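Local structure of cell division GTPase FtsZ, diverged (Clostridium botulinum C, 3V3T) at residues 126-131 with 162-167; 212-217 with 235-240; 141-146 with 296-301. The protein belongs to the tubulin/FtsZ family, pairing a Rossmann-like GTPase-type domain with a TubZ-like C-terminal domain, as a diverged relative of the cell-division protein FtsZ. The protein carries 1 engineered substitution. All coordinates share one frame; numbering follows the deposited sequence.

Contact 1. Residues 126-131 with 162-167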
loop_
_atom_site.group_PDB
_atom_site.type_symbol
_atom_site.label_atom_id
_atom_site.label_comp_id
_atom_site.label_asym_id
_atom_site.label_seq_id
_atom_site.Cartn_x
_atom_site.Cartn_y
_atom_site.Cartn_z
ATOM N N VAL A 126 -0.503 -2.504 2.495
ATOM C CA VAL A 126 0.495 -2.185 1.489
ATOM C C VAL A 126 1.402 -3.400 1.371
ATOM O O VAL A 126 2.120 -3.726 2.305
ATOM C CB VAL A 126 1.333 -0.978 1.903
ATOM C CG1 VAL A 126 2.373 -0.645 0.827
ATOM C CG2 VAL A 126 0.439 0.212 2.175
ATOM N N GLY A 127 1.357 -4.086 0.234
ATOM C CA GLY A 127 2.264 -5.196 -0.000
ATOM C C GLY A 127 3.210 -4.982 -1.182
ATOM O O GLY A 127 2.817 -4.455 -2.233
ATOM N N VAL A 128 4.459 -5.409 -1.016
ATOM C CA VAL A 128 5.428 -5.361 -2.093
ATOM C C VAL A 128 5.671 -6.745 -2.684
ATOM O O VAL A 128 6.081 -7.664 -1.981
ATOM C CB VAL A 128 6.778 -4.778 -1.615
ATOM C CG1 VAL A 128 7.707 -4.563 -2.811
ATOM C CG2 VAL A 128 6.562 -3.458 -0.877
ATOM N N LEU A 129 5.407 -6.889 -3.980
ATOM C CA LEU A 129 5.728 -8.118 -4.697
ATOM C C LEU A 129 7.224 -8.161 -5.016
ATOM O O LEU A 129 7.839 -7.130 -5.261
ATOM C CB LEU A 129 4.929 -8.197 -5.997
ATOM C CG LEU A 129 3.404 -8.189 -5.908
ATOM C CD1 LEU A 129 2.807 -7.961 -7.302
ATOM C CD2 LEU A 129 2.900 -9.498 -5.326
ATOM N N PRO A 130 7.816 -9.361 -5.010
ATOM C CA PRO A 130 9.255 -9.521 -5.243
ATOM C C PRO A 130 9.628 -9.404 -6.722
ATOM O O PRO A 130 8.788 -9.682 -7.572
ATOM C CB PRO A 130 9.517 -10.953 -4.758
ATOM C CG PRO A 130 8.215 -11.665 -5.007
ATOM C CD PRO A 130 7.132 -10.647 -4.770
ATOM N N LYS A 131 10.867 -9.006 -7.020
ATOM C CA LYS A 131 11.374 -9.008 -8.391
ATOM C C LYS A 131 11.334 -10.420 -8.969
ATOM O O LYS A 131 11.490 -11.410 -8.232
ATOM C CB LYS A 131 12.840 -8.577 -8.435
ATOM C CG LYS A 131 13.171 -7.160 -8.060
ATOM C CD LYS A 131 14.699 -6.998 -8.084
ATOM C CE LYS A 131 15.135 -5.573 -7.786
ATOM N NZ LYS A 131 14.639 -4.639 -8.846
ATOM N N TYR A 162 -2.804 -1.520 -1.406
ATOM C CA TYR A 162 -1.840 -0.772 -2.196
ATOM C C TYR A 162 -0.770 -1.783 -2.567
ATOM O O TYR A 162 0.059 -2.135 -1.740
ATOM C CB TYR A 162 -1.214 0.375 -1.389
ATOM C CG TYR A 162 -2.193 1.394 -0.821
ATOM C CD1 TYR A 162 -2.325 2.651 -1.399
ATOM C CD2 TYR A 162 -2.972 1.106 0.307
ATOM C CE1 TYR A 162 -3.203 3.588 -0.892
ATOM C CE2 TYR A 162 -3.868 2.049 0.826
ATOM C CZ TYR A 162 -3.968 3.288 0.219
ATOM O OH TYR A 162 -4.827 4.243 0.692
ATOM N N LEU A 163 -0.818 -2.281 -3.799
ATOM C CA LEU A 163 0.030 -3.391 -4.201
ATOM C C LEU A 163 1.184 -2.856 -5.024
ATOM O O LEU A 163 0.975 -2.343 -6.140
ATOM C CB LEU A 163 -0.775 -4.405 -5.032
ATOM C CG LEU A 163 -0.101 -5.767 -5.257
ATOM C CD1 LEU A 163 0.287 -6.357 -3.900
ATOM C CD2 LEU A 163 -1.002 -6.768 -6.032
ATOM N N LEU A 164 2.389 -2.986 -4.476
ATOM C CA LEU A 164 3.614 -2.470 -5.101
ATOM C C LEU A 164 4.408 -3.590 -5.763
ATOM O O LEU A 164 4.324 -4.751 -5.344
ATOM C CB LEU A 164 4.492 -1.760 -4.056
ATOM C CG LEU A 164 3.825 -0.665 -3.220
ATOM C CD1 LEU A 164 4.822 0.001 -2.284
ATOM C CD2 LEU A 164 3.189 0.383 -4.126
ATOM N N ASP A 165 5.195 -3.240 -6.779
ATOM C CA ASP A 165 5.907 -4.238 -7.568
ATOM C C ASP A 165 7.411 -3.923 -7.694
ATOM O O ASP A 165 7.809 -3.016 -8.430
ATOM C CB ASP A 165 5.268 -4.341 -8.956
ATOM C CG ASP A 165 5.881 -5.436 -9.817
ATOM O OD1 ASP A 165 6.920 -6.019 -9.423
ATOM O OD2 ASP A 165 5.316 -5.710 -10.903
ATOM N N ASN A 166 8.240 -4.684 -6.982
ATOM C CA ASN A 166 9.678 -4.478 -7.027
ATOM C C ASN A 166 10.282 -4.642 -8.421
ATOM O O ASN A 166 11.416 -4.230 -8.640
ATOM C CB ASN A 166 10.405 -5.422 -6.071
ATOM C CG ASN A 166 10.619 -4.822 -4.707
ATOM O OD1 ASN A 166 10.483 -3.609 -4.510
ATOM N ND2 ASN A 166 10.955 -5.670 -3.744
ATOM N N ASN A 167 9.559 -5.267 -9.352
ATOM C CA ASN A 167 10.076 -5.362 -10.720
ATOM C C ASN A 167 10.186 -3.982 -11.369
ATOM O O ASN A 167 10.891 -3.817 -12.348
ATOM C CB ASN A 167 9.199 -6.262 -11.609
ATOM C CG ASN A 167 9.509 -7.746 -11.459
ATOM O OD1 ASN A 167 10.649 -8.185 -11.640
ATOM N ND2 ASN A 167 8.475 -8.535 -11.149
HETATM O O HOH W 1 12.614 -8.341 -4.577
#
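Val126, Gly127, Val128 and Leu129 pair in parallel with Tyr162, Leu163, Leu164 and Asp165, as neighbouring strands of the beta-alpha-beta unit whose crossover is helix 136-152. Gly127 and Leu164 do most of the gripping: Leu164 N reaches Gly127 O at 2.7 Å, and Leu164 O takes Leu129 N at 2.8 Å in an almost straight bond (176°). Packing is close on both faces of the sheet. On one, Leu164 CD1 touches both Val126 CG1 (4.0 Å) and Val128 CG2 (4.1 Å), with Phe179 of helix 172-187 against Val126 and Leu164. On the other, Leu163 CD1 meets Leu129 CG at 4.1 Å, and Val294 of helix 291-306 touches both leucines.

Past the strand ends the contact turns polar and opens to solvent: Asn167 is exposed, its OD1 bonded to Ala132 N, and Lys131 partly so. The Asn166 side chain crosses that of Val128 at about a right angle, OD1 3.4 Å from Val128 CG1. A water accepts from Lys131 N and Asn166 ND2. The extended Lys131 chain bends only at chi4 (-64°), bringing NZ to 3.3 Å from Asn166 O. Three backbone carbonyls, of Asn166, Arg169 and Glu170, accept from this ammonium, so its charge is probably met by carbonyl dipoles of the loop.

Contact 2. Residues 212-217 with 235-240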
loop_
_atom_site.group_PDB
_atom_site.type_symbol
_atom_site.label_atom_id
_atom_site.label_comp_id
_atom_site.label_asym_id
_atom_site.label_seq_id
_atom_site.Cartn_x
_atom_site.Cartn_y
_atom_site.Cartn_z
ATOM N N SER A 212 -8.457 -2.152 -4.602
ATOM C CA SER A 212 -7.140 -1.665 -4.932
ATOM C C SER A 212 -7.083 -0.193 -5.267
ATOM O O SER A 212 -7.909 0.345 -5.993
ATOM C CB SER A 212 -6.520 -2.498 -6.056
ATOM O OG SER A 212 -5.481 -3.282 -5.529
ATOM N N ASN A 213 -6.049 0.426 -4.729
ATOM C CA ASN A 213 -5.821 1.827 -4.955
ATOM C C ASN A 213 -4.501 2.012 -5.731
ATOM O O ASN A 213 -3.528 1.287 -5.525
ATOM C CB ASN A 213 -5.854 2.574 -3.607
ATOM C CG ASN A 213 -7.251 2.539 -2.934
ATOM O OD1 ASN A 213 -8.166 1.807 -3.357
ATOM N ND2 ASN A 213 -7.408 3.333 -1.872
ATOM N N VAL A 214 -4.497 2.953 -6.675
ATOM C CA VAL A 214 -3.276 3.276 -7.416
ATOM C C VAL A 214 -3.111 4.814 -7.449
ATOM O O VAL A 214 -4.075 5.546 -7.669
ATOM C CB VAL A 214 -3.287 2.676 -8.850
ATOM C CG1 VAL A 214 -2.211 3.315 -9.723
ATOM C CG2 VAL A 214 -3.076 1.175 -8.788
ATOM N N ILE A 215 -1.898 5.297 -7.188
ATOM C CA ILE A 215 -1.620 6.731 -7.180
ATOM C C ILE A 215 -0.683 7.037 -8.339
ATOM O O ILE A 215 0.355 6.391 -8.471
ATOM C CB ILE A 215 -0.934 7.168 -5.852
ATOM C CG1 ILE A 215 -1.766 6.735 -4.643
ATOM C CG2 ILE A 215 -0.673 8.677 -5.839
ATOM C CD1 ILE A 215 -1.096 6.990 -3.307
ATOM N N LEU A 216 -1.047 8.006 -9.177
ATOM C CA LEU A 216 -0.216 8.389 -10.324
ATOM C C LEU A 216 0.134 9.863 -10.308
ATOM O O LEU A 216 -0.714 10.701 -10.033
ATOM C CB LEU A 216 -0.941 8.105 -11.638
ATOM C CG LEU A 216 -1.406 6.661 -11.868
ATOM C CD1 LEU A 216 -2.367 6.597 -13.058
ATOM C CD2 LEU A 216 -0.210 5.745 -12.084
ATOM N N GLU A 217 1.384 10.181 -10.622
ATOM C CA GLU A 217 1.749 11.555 -10.914
ATOM C C GLU A 217 2.281 11.689 -12.347
ATOM O O GLU A 217 3.001 10.823 -12.844
ATOM C CB GLU A 217 2.716 12.102 -9.863
ATOM C CG GLU A 217 2.035 12.324 -8.508
ATOM C CD GLU A 217 2.969 12.850 -7.437
ATOM O OE1 GLU A 217 4.142 13.127 -7.740
ATOM O OE2 GLU A 217 2.528 12.991 -6.278
ATOM N N SER A 235 4.731 2.946 -13.451
ATOM C CA SER A 235 4.147 2.950 -12.101
ATOM C C SER A 235 4.776 1.924 -11.155
ATOM O O SER A 235 5.035 0.791 -11.543
ATOM C CB SER A 235 2.633 2.733 -12.163
ATOM O OG SER A 235 2.067 2.809 -10.875
ATOM N N ILE A 236 5.018 2.325 -9.910
ATOM C CA ILE A 236 5.543 1.398 -8.922
ATOM C C ILE A 236 4.478 0.433 -8.404
ATOM O O ILE A 236 4.806 -0.572 -7.755
ATOM C CB ILE A 236 6.161 2.112 -7.719
ATOM C CG1 ILE A 236 5.114 2.990 -7.023
ATOM C CG2 ILE A 236 7.368 2.892 -8.147
ATOM C CD1 ILE A 236 5.500 3.385 -5.623
ATOM N N PHE A 237 3.213 0.750 -8.672
ATOM C CA PHE A 237 2.094 -0.148 -8.345
ATOM C C PHE A 237 1.956 -1.298 -9.327
ATOM O O PHE A 237 2.204 -1.133 -10.512
ATOM C CB PHE A 237 0.770 0.608 -8.317
ATOM C CG PHE A 237 0.641 1.540 -7.158
ATOM C CD1 PHE A 237 -0.047 1.165 -6.024
ATOM C CD2 PHE A 237 1.237 2.792 -7.192
ATOM C CE1 PHE A 237 -0.154 2.042 -4.931
ATOM C CE2 PHE A 237 1.123 3.668 -6.105
ATOM C CZ PHE A 237 0.431 3.285 -4.984
ATOM N N ALA A 238 1.557 -2.463 -8.815
ATOM C CA ALA A 238 1.349 -3.633 -9.647
ATOM C C ALA A 238 0.364 -3.321 -10.767
ATOM O O ALA A 238 -0.684 -2.722 -10.542
ATOM C CB ALA A 238 0.838 -4.779 -8.814
ATOM N N GLU A 239 0.695 -3.753 -11.972
ATOM C CA GLU A 239 -0.156 -3.492 -13.116
ATOM C C GLU A 239 -1.582 -4.041 -12.971
ATOM O O GLU A 239 -1.780 -5.185 -12.568
ATOM C CB GLU A 239 0.487 -4.069 -14.374
ATOM C CG GLU A 239 -0.384 -3.937 -15.610
ATOM C CD GLU A 239 0.297 -4.487 -16.845
ATOM O OE1 GLU A 239 1.346 -5.146 -16.698
ATOM O OE2 GLU A 239 -0.213 -4.260 -17.961
ATOM N N TYR A 240 -2.571 -3.237 -13.357
ATOM C CA TYR A 240 -3.954 -3.705 -13.385
ATOM C C TYR A 240 -4.488 -3.736 -14.813
ATOM O O TYR A 240 -4.137 -2.889 -15.631
ATOM C CB TYR A 240 -4.852 -2.848 -12.477
ATOM C CG TYR A 240 -4.946 -1.378 -12.836
ATOM C CD1 TYR A 240 -5.952 -0.911 -13.681
ATOM C CD2 TYR A 240 -4.049 -0.450 -12.303
ATOM C CE1 TYR A 240 -6.061 0.434 -13.993
ATOM C CE2 TYR A 240 -4.143 0.903 -12.614
ATOM C CZ TYR A 240 -5.151 1.337 -13.452
ATOM O OH TYR A 240 -5.255 2.681 -13.759
HETATM O O HOH W 2 2.539 4.998 -9.672
#
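The Phe237 ring lies with one face against the backbone of strand 211-217: Val214 CA stands over its centre, 4.1 Å from the centroid and 12° off the normal, a CH-pi contact, while Ile215 N sits over the same face nearer the rim. Leu164 of strand 160-165 lies against the other face. Asn213 O approaches Phe237 CE1 obliquely at 3.5 Å. Chi1 (-70°) sets CG anti to the carbonyl carbon; the ring that follows lies against the strand, with Phe237 CE2 4.1 Å from Ile215 CB. The second flat group, Tyr240, meets Val214 obliquely, its CE2 4.0 Å from CG2; the same methyl touches Phe237 CB at 3.9 Å and so bridges the two aromatic residues. The Tyr240 hydroxyl is bonded to Val265 O.

Ser235 supplies the polar part. Its OG accepts from Phe237 N in an ST turn. A water bonds Ile215 O at 2.9 Å and lies very close to Ser235 OG, a leg whose length makes it doubtful. Leu216 CD2 packs beside Ser235 OG at 3.9 Å. No direct hydrogen bond links the two segments: between them the fit is mainly apolar and aromatic, while polar bonds of the loop, such as backbone pairing of Ile236 with Asp165, go to strand 160-165.

Contact 3. Residues 141-146 with 296-301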
loop_
_atom_site.group_PDB
_atom_site.type_symbol
_atom_site.label_atom_id
_atom_site.label_comp_id
_atom_site.label_asym_id
_atom_site.label_seq_id
_atom_site.Cartn_x
_atom_site.Cartn_y
_atom_site.Cartn_z
ATOM N N ASN A 141 6.472 -17.393 -0.707
ATOM C CA ASN A 141 5.963 -16.571 0.395
ATOM C C ASN A 141 4.983 -15.513 -0.077
ATOM O O ASN A 141 3.951 -15.297 0.552
ATOM C CB ASN A 141 7.085 -15.870 1.161
ATOM C CG ASN A 141 7.860 -16.812 2.048
ATOM O OD1 ASN A 141 7.462 -17.959 2.251
ATOM N ND2 ASN A 141 8.982 -16.330 2.584
ATOM N N ALA A 142 5.336 -14.841 -1.170
ATOM C CA ALA A 142 4.520 -13.753 -1.700
ATOM C C ALA A 142 3.150 -14.265 -2.145
ATOM O O ALA A 142 2.120 -13.657 -1.857
ATOM C CB ALA A 142 5.250 -13.052 -2.857
ATOM N N ILE A 143 3.153 -15.397 -2.842
ATOM C CA ILE A 143 1.930 -16.062 -3.261
ATOM C C ILE A 143 1.084 -16.451 -2.043
ATOM O O ILE A 143 -0.107 -16.170 -1.994
ATOM C CB ILE A 143 2.258 -17.327 -4.065
ATOM C CG1 ILE A 143 2.702 -16.956 -5.472
ATOM C CG2 ILE A 143 1.049 -18.217 -4.157
ATOM C CD1 ILE A 143 1.555 -16.457 -6.321
ATOM N N ALA A 144 1.707 -17.092 -1.056
ATOM C CA ALA A 144 0.991 -17.521 0.147
ATOM C C ALA A 144 0.462 -16.318 0.901
ATOM O O ALA A 144 -0.642 -16.340 1.459
ATOM C CB ALA A 144 1.897 -18.366 1.044
ATOM N N CYS A 145 1.240 -15.249 0.905
ATOM C CA CYS A 145 0.801 -14.037 1.578
ATOM C C CYS A 145 -0.430 -13.470 0.893
ATOM O O CYS A 145 -1.415 -13.101 1.528
ATOM C CB CYS A 145 1.919 -13.003 1.582
ATOM S SG CYS A 145 1.450 -11.464 2.357
ATOM N N TRP A 146 -0.371 -13.397 -0.421
ATOM C CA TRP A 146 -1.498 -12.895 -1.173
ATOM C C TRP A 146 -2.741 -13.771 -0.950
ATOM O O TRP A 146 -3.836 -13.281 -0.648
ATOM C CB TRP A 146 -1.128 -12.875 -2.649
ATOM C CG TRP A 146 -2.253 -12.514 -3.530
ATOM C CD1 TRP A 146 -3.024 -13.365 -4.257
ATOM C CD2 TRP A 146 -2.734 -11.196 -3.801
ATOM N NE1 TRP A 146 -3.958 -12.657 -4.968
ATOM C CE2 TRP A 146 -3.798 -11.322 -4.708
ATOM C CE3 TRP A 146 -2.360 -9.919 -3.369
ATOM C CZ2 TRP A 146 -4.500 -10.220 -5.196
ATOM C CZ3 TRP A 146 -3.067 -8.821 -3.843
ATOM C CH2 TRP A 146 -4.118 -8.980 -4.753
ATOM N N MET A 296 1.433 -14.174 -12.047
ATOM C CA MET A 296 2.619 -14.382 -12.872
ATOM C C MET A 296 3.731 -15.028 -12.052
ATOM O O MET A 296 4.556 -15.769 -12.580
ATOM C CB MET A 296 3.112 -13.064 -13.468
ATOM C CG MET A 296 2.133 -12.421 -14.430
ATOM S SD MET A 296 2.930 -11.206 -15.494
ATOM C CE MET A 296 3.629 -12.294 -16.747
ATOM N N MET A 297 3.750 -14.749 -10.754
ATOM C CA MET A 297 4.760 -15.347 -9.889
ATOM C C MET A 297 4.741 -16.876 -9.980
ATOM O O MET A 297 5.775 -17.523 -9.819
ATOM C CB MET A 297 4.588 -14.879 -8.448
ATOM C CG MET A 297 4.892 -13.407 -8.242
ATOM S SD MET A 297 4.826 -12.927 -6.501
ATOM C CE MET A 297 3.171 -13.420 -6.029
ATOM N N ASN A 298 3.574 -17.452 -10.257
ATOM C CA ASN A 298 3.479 -18.897 -10.446
ATOM C C ASN A 298 4.321 -19.372 -11.620
ATOM O O ASN A 298 4.948 -20.430 -11.557
ATOM C CB ASN A 298 2.028 -19.340 -10.615
ATOM C CG ASN A 298 1.293 -19.394 -9.300
ATOM O OD1 ASN A 298 1.723 -20.076 -8.372
ATOM N ND2 ASN A 298 0.194 -18.647 -9.194
ATOM N N GLU A 299 4.348 -18.577 -12.682
ATOM C CA GLU A 299 5.165 -18.910 -13.844
ATOM C C GLU A 299 6.655 -18.846 -13.501
ATOM O O GLU A 299 7.451 -19.618 -14.027
ATOM C CB GLU A 299 4.843 -17.979 -15.012
ATOM C CG GLU A 299 5.294 -18.510 -16.363
ATOM C CD GLU A 299 4.504 -17.911 -17.515
ATOM O OE1 GLU A 299 3.763 -16.926 -17.284
ATOM O OE2 GLU A 299 4.617 -18.430 -18.648
ATOM N N ILE A 300 7.029 -17.918 -12.622
ATOM C CA ILE A 300 8.412 -17.809 -12.180
ATOM C C ILE A 300 8.796 -19.038 -11.369
ATOM O O ILE A 300 9.867 -19.617 -11.549
ATOM C CB ILE A 300 8.624 -16.573 -11.288
ATOM C CG1 ILE A 300 8.139 -15.298 -11.990
ATOM C CG2 ILE A 300 10.081 -16.482 -10.860
ATOM C CD1 ILE A 300 8.833 -15.025 -13.299
ATOM N N ILE A 301 7.905 -19.432 -10.470
ATOM C CA ILE A 301 8.134 -20.595 -9.622
ATOM C C ILE A 301 8.296 -21.854 -10.464
ATOM O O ILE A 301 9.228 -22.629 -10.254
ATOM C CB ILE A 301 6.984 -20.774 -8.613
ATOM C CG1 ILE A 301 7.031 -19.658 -7.573
ATOM C CG2 ILE A 301 7.048 -22.141 -7.949
ATOM C CD1 ILE A 301 5.736 -19.444 -6.841
#
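Ile143 and Met297 mesh where helix 136-152, the crossover helix of a beta-alpha-beta unit in the GTPase-type domain, packs against the last modelled helix, 291-306. The segment axes run roughly antiparallel, at 149°, and stay 10.3 Å apart at their closest, so side chains alone fill the gap.

Met297 starts with CG anti to its carbonyl carbon and continues extended through chi2 (-175°), carrying SD across to Ala142 CB at 3.7 Å. The chain then bends at chi3 (-56°), and CE swings in beside Ile143, 3.6 Å from CG1 and also near the Ala142 methyl. Ile143 holds CG1 anti to its carbonyl carbon, beside the backbone N, and the two side chains lie alongside with their ends pointing opposite ways. Ile143 CD1 is also 4.0 Å from Met297 CB.

Around this pair the contact thins. The Asn298 side chain crosses that of Ile143 at about a right angle, its ND2 3.9 Å from CD1, and Ile301 adds CD1 at 4.2 Å from Ile143 CG1. Pro130 touches both Ala142 and Met297, tying the helices to the end of strand 122-129, while His139 meets Met297 and Ile301. No hydrogen bond crosses between the segments; the closest approach is Met297 CE to Ile143 CD1, 3.5 Å.

In the fold
Contacts 1 and 2 are buried, each about 9 Å from the centre of the chain, whereas contact 3 lies about 18 Å out and is only partly buried. The first two meet on one sheet: strand 160-165 neighbours strand 211-217, and the loop of contact 2 probably hydrogen-bonds strand 160-165 through Ala238 N to Leu163 O. Contact 3 shares its crossover helix with the unit that contact 1 closes; Trp146 packs on Leu163. Contacts 2 and 3 do not touch. Chemistry follows place: backbone hydrogen bonds between strands in contact 1, aromatic and apolar packing in contact 2, and purely side-chain packing between helices in contact 3.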